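Local coordinates for peptide synthase (Silicibacter pomeroyi DSS-3, PDB 2QTP), which is of unknown function but belongs to the DUF1185 family, whose variant of the Bacillus chorismate mutase fold suggests a role in amino-acid metabolism, at residues Lys29-Ala34 and Met164-Val169; Gly81-Val86 and Leu131-Gly136. All blocks are in the same frame, centred on the assembly; numbering follows the deposited sequence.

Contact 1 of 2, residues Lys29-Ala34 and Met164-Val169; sequences KAVAVA and MVAVAV
Two interior strands, 29-34 and 164-169, run antiparallel with their short axes 4.6 Å apart and six backbone hydrogen bonds between them. The bonds come in reciprocal pairs at Ala-30/Val-169, Ala-32/Val-167 and Ala-34/Val-165. All are nearly straight: Ala-30 N meets Val-169 O at 2.9 Å, the N-H lying almost along the C=O axis. At the non-hydrogen-bonded pairs the CA atoms come closer together, and CA-H groups lean on the same carbonyls, as where Val-31 CA sits 3.2 Å from Val-167 O.

The tightest packing is on the face of Val-31, Val-33, Ala-166 and Ala-168. Val-33 holds CG1 anti to its backbone N (chi1 180°), which carries that methyl to 3.4 Å from Met-164 CG, closer than usual carbon contact; the two side chains cross obliquely. Met-164, a selenomethionine, bends at chi3, and its SE lies 4.0 Å from the same Val-33 CG1. The other methyl of Val-33, CG2, lies 3.8 Å from Ala-166 CB, while Val-31 CG2 reaches the same CB at 3.9 Å, so one small methyl is shared by two branched neighbours. Alanine suits this place because strands 131-135 and 148-152 press on the face, Val-133 against Ala-166 and Ile-150 against Val-31.

On the opposite face, Ala-30, Ala-32 and Ala-34 stand beside Val-169, Val-167 and Val-165 more loosely, and helix 49-70 packs there, Leu-62 and Arg-65 against Ala-32. Lys-29, partly exposed, has the loosest side chain: it leads away from 164-169, and NZ hydrogen-bonds to Gly-149 O.

Across the segments, polarity is confined to the backbone and answered there; the side chains add apolar contacts and no polar group of their own, so the chemistry is that of a hydrophobic sheet core with its peptide groups paired inside.

Contact 2 of 2, residues Gly81-Val86 and Leu131-Gly136; sequences GKSAMV and LDVPLG
Strand 131-135 passes over one face of strand 81-86 at 155°, roughly antiparallel, and the two meet through side chains where neighbours in one sheet would pair their backbones. Leu-131 contributes most. Its CB lies 4.0 Å from the terminal methyl CE of Met-85, a selenomethionine whose chain bends at chi3 and slides past the leucine in the opposite direction. With CG anti to the backbone N (chi1 175°), the branch then points at strand 81-86: CG rests 3.8 Å from Ser-83 CB. At the tip the methyls part, CD1 settling between Ser-83 CB and Ala-84 O, while CD2 also touches Ser-83 CB and comes within 4.1 Å of Met-85 N. The fork lays both methyls and their branch carbon against Ser-83 CB, a small side chain that lets the leucine come close to the strand.

Ser-83 OG, turned beside its own backbone N, lies 3.2 Å from Pro-134 CD and is hydrogen-bonded to Ser-121 OG on strand 120-124, so the buried hydroxyl has a polar partner. Further along, Val-133 CG1 lies over the peptide joining Gly-81 to Lys-82.

At the far end the strands come nearest. Gly-81 CA directs a hydrogen almost straight at Pro-134 O, 3.1 Å away with 176° at the hydrogen; a side chain here would point into that carbonyl, so glycine fits. Lys-82 and Ala-84 turn from this interface, and Leu-99 O receives the lysine NZ. The ribbon of 131-135 with 148-152 thus packs by its side chains on one face of the mixed sheet, a two-layer beta arrangement within this family's variant of the Bacillus chorismate mutase fold.

In the fold
Strand 162-171 joins the two contacts. It lies between strands 21-37 and 79-86 in the mixed sheet, pairing with the first in contact 1 and offering its other edge to segment 81-86, where Ala-168 N reaches Gly-81 O at 2.9 Å and Met-164 O reaches Met-85 N at 2.8 Å, both probable hydrogen bonds. The centres of the contacts are about 8 Å apart. Contact 1 is therefore pairing within the sheet, whereas contact 2 adds a second layer on top, one that also covers contact 1: Leu-135 CD2 packs 3.7 Å from Ala-168 CB. The centres of contacts 1 and 2 lie about 4 and 5 Å from the centre of the folded chain, in its buried core.

Contact 1 of 2, residues Lys29-Ala34 and Met164-Val169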
loop_
_atom_site.group_PDB
_atom_site.type_symbol
_atom_site.label_atom_id
_atom_site.label_comp_id
_atom_site.label_asym_id
_atom_site.label_seq_id
_atom_site.Cartn_x
_atom_site.Cartn_y
_atom_site.Cartn_z
ATOM N N LYS A 29 -6.368 -8.520 -8.901
ATOM C CA LYS A 29 -5.826 -7.854 -7.728
ATOM C C LYS A 29 -5.413 -6.455 -8.158
ATOM O O LYS A 29 -4.912 -6.258 -9.277
ATOM C CB LYS A 29 -4.574 -8.561 -7.206
ATOM C CG LYS A 29 -4.672 -10.051 -7.031
ATOM C CD LYS A 29 -3.362 -10.543 -6.442
ATOM C CE LYS A 29 -3.391 -12.009 -6.070
ATOM N NZ LYS A 29 -2.024 -12.388 -5.638
ATOM N N ALA A 30 -5.597 -5.482 -7.281
ATOM C CA ALA A 30 -5.139 -4.128 -7.567
ATOM C C ALA A 30 -4.436 -3.617 -6.340
ATOM O O ALA A 30 -4.789 -3.998 -5.212
ATOM C CB ALA A 30 -6.303 -3.214 -7.952
ATOM N N VAL A 31 -3.443 -2.763 -6.548
ATOM C CA VAL A 31 -2.747 -2.098 -5.454
ATOM C C VAL A 31 -2.436 -0.656 -5.890
ATOM O O VAL A 31 -2.044 -0.427 -7.024
ATOM C CB VAL A 31 -1.456 -2.876 -4.974
ATOM C CG1 VAL A 31 -0.580 -3.275 -6.084
ATOM C CG2 VAL A 31 -0.655 -2.044 -3.939
ATOM N N ALA A 32 -2.719 0.302 -5.017
ATOM C CA ALA A 32 -2.437 1.722 -5.252
ATOM C C ALA A 32 -1.359 2.131 -4.227
ATOM O O ALA A 32 -1.450 1.775 -3.046
ATOM C CB ALA A 32 -3.729 2.585 -5.113
ATOM N N VAL A 33 -0.349 2.853 -4.708
ATOM C CA VAL A 33 0.825 3.244 -3.934
ATOM C C VAL A 33 1.048 4.764 -4.034
ATOM O O VAL A 33 0.884 5.355 -5.122
ATOM C CB VAL A 33 2.097 2.522 -4.475
ATOM C CG1 VAL A 33 3.294 2.919 -3.697
ATOM C CG2 VAL A 33 1.895 1.035 -4.415
ATOM N N ALA A 34 1.382 5.385 -2.897
ATOM C CA ALA A 34 1.739 6.826 -2.836
ATOM C C ALA A 34 3.108 6.955 -2.225
ATOM O O ALA A 34 3.457 6.223 -1.296
ATOM C CB ALA A 34 0.731 7.647 -2.036
HETATM N N MSE A 164 6.713 5.053 1.335
HETATM C CA MSE A 164 5.939 4.466 0.242
HETATM C C MSE A 164 4.808 3.682 0.922
HETATM O O MSE A 164 5.049 2.751 1.686
HETATM C CB MSE A 164 6.818 3.565 -0.643
HETATM C CG MSE A 164 6.163 3.112 -1.888
HETATM SE SE MSE A 164 7.195 2.076 -3.084
HETATM C CE MSE A 164 7.349 0.382 -2.048
ATOM N N VAL A 165 3.579 4.117 0.704
ATOM C CA VAL A 165 2.404 3.523 1.347
ATOM C C VAL A 165 1.548 2.830 0.269
ATOM O O VAL A 165 1.347 3.389 -0.769
ATOM C CB VAL A 165 1.579 4.656 2.005
ATOM C CG1 VAL A 165 0.405 4.076 2.804
ATOM C CG2 VAL A 165 2.516 5.552 2.867
ATOM N N ALA A 166 1.023 1.648 0.556
ATOM C CA ALA A 166 0.231 0.868 -0.367
ATOM C C ALA A 166 -1.062 0.332 0.256
ATOM O O ALA A 166 -1.100 -0.058 1.428
ATOM C CB ALA A 166 1.076 -0.326 -0.921
ATOM N N VAL A 167 -2.126 0.330 -0.554
ATOM C CA VAL A 167 -3.402 -0.326 -0.236
ATOM C C VAL A 167 -3.744 -1.274 -1.398
ATOM O O VAL A 167 -3.638 -0.897 -2.580
ATOM C CB VAL A 167 -4.523 0.709 -0.032
ATOM C CG1 VAL A 167 -5.887 0.028 0.042
ATOM C CG2 VAL A 167 -4.220 1.612 1.235
ATOM N N ALA A 168 -4.139 -2.503 -1.071
ATOM C CA ALA A 168 -4.483 -3.510 -2.071
ATOM C C ALA A 168 -5.886 -4.041 -1.799
ATOM O O ALA A 168 -6.335 -4.049 -0.649
ATOM C CB ALA A 168 -3.481 -4.651 -2.031
ATOM N N VAL A 169 -6.550 -4.467 -2.872
ATOM C CA VAL A 169 -7.886 -5.034 -2.871
ATOM C C VAL A 169 -7.898 -6.138 -3.941
ATOM O O VAL A 169 -7.193 -6.032 -4.949
ATOM C CB VAL A 169 -8.962 -3.946 -3.218
ATOM C CG1 VAL A 169 -10.360 -4.516 -3.116
ATOM C CG2 VAL A 169 -8.843 -2.730 -2.277
#

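Contact 2 of 2, residues Gly81-Val86 and Leu131-Gly136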
loop_
_atom_site.group_PDB
_atom_site.type_symbol
_atom_site.label_atom_id
_atom_site.label_comp_id
_atom_site.label_asym_id
_atom_site.label_seq_id
_atom_site.Cartn_x
_atom_site.Cartn_y
_atom_site.Cartn_z
ATOM N N GLY A 81 -5.759 -5.082 2.096
ATOM C CA GLY A 81 -4.508 -5.088 2.856
ATOM C C GLY A 81 -3.795 -3.782 2.650
ATOM O O GLY A 81 -4.124 -3.042 1.731
ATOM N N LYS A 82 -2.834 -3.485 3.519
ATOM C CA LYS A 82 -2.088 -2.251 3.422
ATOM C C LYS A 82 -0.666 -2.446 3.974
ATOM O O LYS A 82 -0.441 -3.315 4.784
ATOM C CB LYS A 82 -2.839 -1.142 4.157
ATOM C CG LYS A 82 -3.002 -1.348 5.632
ATOM C CD LYS A 82 -3.938 -0.299 6.220
ATOM C CE LYS A 82 -3.936 -0.358 7.724
ATOM N NZ LYS A 82 -4.971 0.544 8.327
ATOM N N SER A 83 0.289 -1.670 3.478
ATOM C CA SER A 83 1.667 -1.761 3.917
ATOM C C SER A 83 2.300 -0.431 3.760
ATOM O O SER A 83 1.808 0.399 3.005
ATOM C CB SER A 83 2.486 -2.739 3.026
ATOM O OG SER A 83 2.138 -4.031 3.335
ATOM N N ALA A 84 3.453 -0.256 4.400
ATOM C CA ALA A 84 4.227 0.975 4.229
ATOM C C ALA A 84 5.722 0.624 4.344
ATOM O O ALA A 84 6.131 -0.229 5.119
ATOM C CB ALA A 84 3.827 2.048 5.250
HETATM N N MSE A 85 6.519 1.272 3.519
HETATM C CA MSE A 85 7.955 1.104 3.552
HETATM C C MSE A 85 8.521 2.483 3.815
HETATM O O MSE A 85 8.326 3.415 3.024
HETATM C CB MSE A 85 8.504 0.566 2.234
HETATM C CG MSE A 85 10.027 0.302 2.183
HETATM SE SE MSE A 85 10.638 -0.268 0.422
HETATM C CE MSE A 85 10.340 -2.200 0.601
ATOM N N VAL A 86 9.284 2.569 4.900
ATOM C CA VAL A 86 9.932 3.807 5.313
ATOM C C VAL A 86 11.309 3.893 4.662
ATOM O O VAL A 86 12.047 2.900 4.576
ATOM C CB VAL A 86 10.103 3.854 6.852
ATOM C CG1 VAL A 86 10.429 5.269 7.329
ATOM C CG2 VAL A 86 8.852 3.341 7.525
ATOM N N LEU A 131 7.995 -4.296 -1.841
ATOM C CA LEU A 131 7.165 -4.291 -0.629
ATOM C C LEU A 131 6.064 -5.306 -0.884
ATOM O O LEU A 131 5.370 -5.237 -1.900
ATOM C CB LEU A 131 6.543 -2.888 -0.387
ATOM C CG LEU A 131 5.553 -2.627 0.743
ATOM C CD1 LEU A 131 6.180 -2.822 2.143
ATOM C CD2 LEU A 131 4.974 -1.179 0.566
ATOM N N ASP A 132 5.908 -6.238 0.041
ATOM C CA ASP A 132 4.874 -7.229 -0.059
ATOM C C ASP A 132 3.635 -6.716 0.667
ATOM O O ASP A 132 3.696 -6.414 1.854
ATOM C CB ASP A 132 5.364 -8.518 0.570
ATOM C CG ASP A 132 4.950 -9.760 -0.221
ATOM O OD1 ASP A 132 3.753 -9.908 -0.644
ATOM O OD2 ASP A 132 5.866 -10.606 -0.392
ATOM N N VAL A 133 2.531 -6.547 -0.056
ATOM C CA VAL A 133 1.283 -6.083 0.551
ATOM C C VAL A 133 0.401 -7.307 0.874
ATOM O O VAL A 133 -0.005 -8.028 -0.005
ATOM C CB VAL A 133 0.532 -5.112 -0.354
ATOM C CG1 VAL A 133 -0.625 -4.445 0.442
ATOM C CG2 VAL A 133 1.498 -4.089 -0.943
ATOM N N PRO A 134 0.124 -7.547 2.152
ATOM C CA PRO A 134 -0.702 -8.684 2.527
ATOM C C PRO A 134 -2.173 -8.526 2.088
ATOM O O PRO A 134 -2.647 -7.412 1.883
ATOM C CB PRO A 134 -0.569 -8.713 4.048
ATOM C CG PRO A 134 -0.172 -7.378 4.425
ATOM C CD PRO A 134 0.553 -6.758 3.309
ATOM N N LEU A 135 -2.866 -9.633 1.893
ATOM C CA LEU A 135 -4.275 -9.602 1.484
ATOM C C LEU A 135 -5.046 -10.565 2.380
ATOM O O LEU A 135 -4.872 -11.778 2.292
ATOM C CB LEU A 135 -4.446 -10.004 0.015
ATOM C CG LEU A 135 -4.114 -8.971 -1.060
ATOM C CD1 LEU A 135 -4.063 -9.636 -2.451
ATOM C CD2 LEU A 135 -5.118 -7.838 -1.044
ATOM N N GLY A 136 -5.876 -10.022 3.253
ATOM C CA GLY A 136 -6.647 -10.846 4.153
ATOM C C GLY A 136 -8.070 -10.911 3.645
ATOM O O GLY A 136 -8.657 -9.871 3.320
#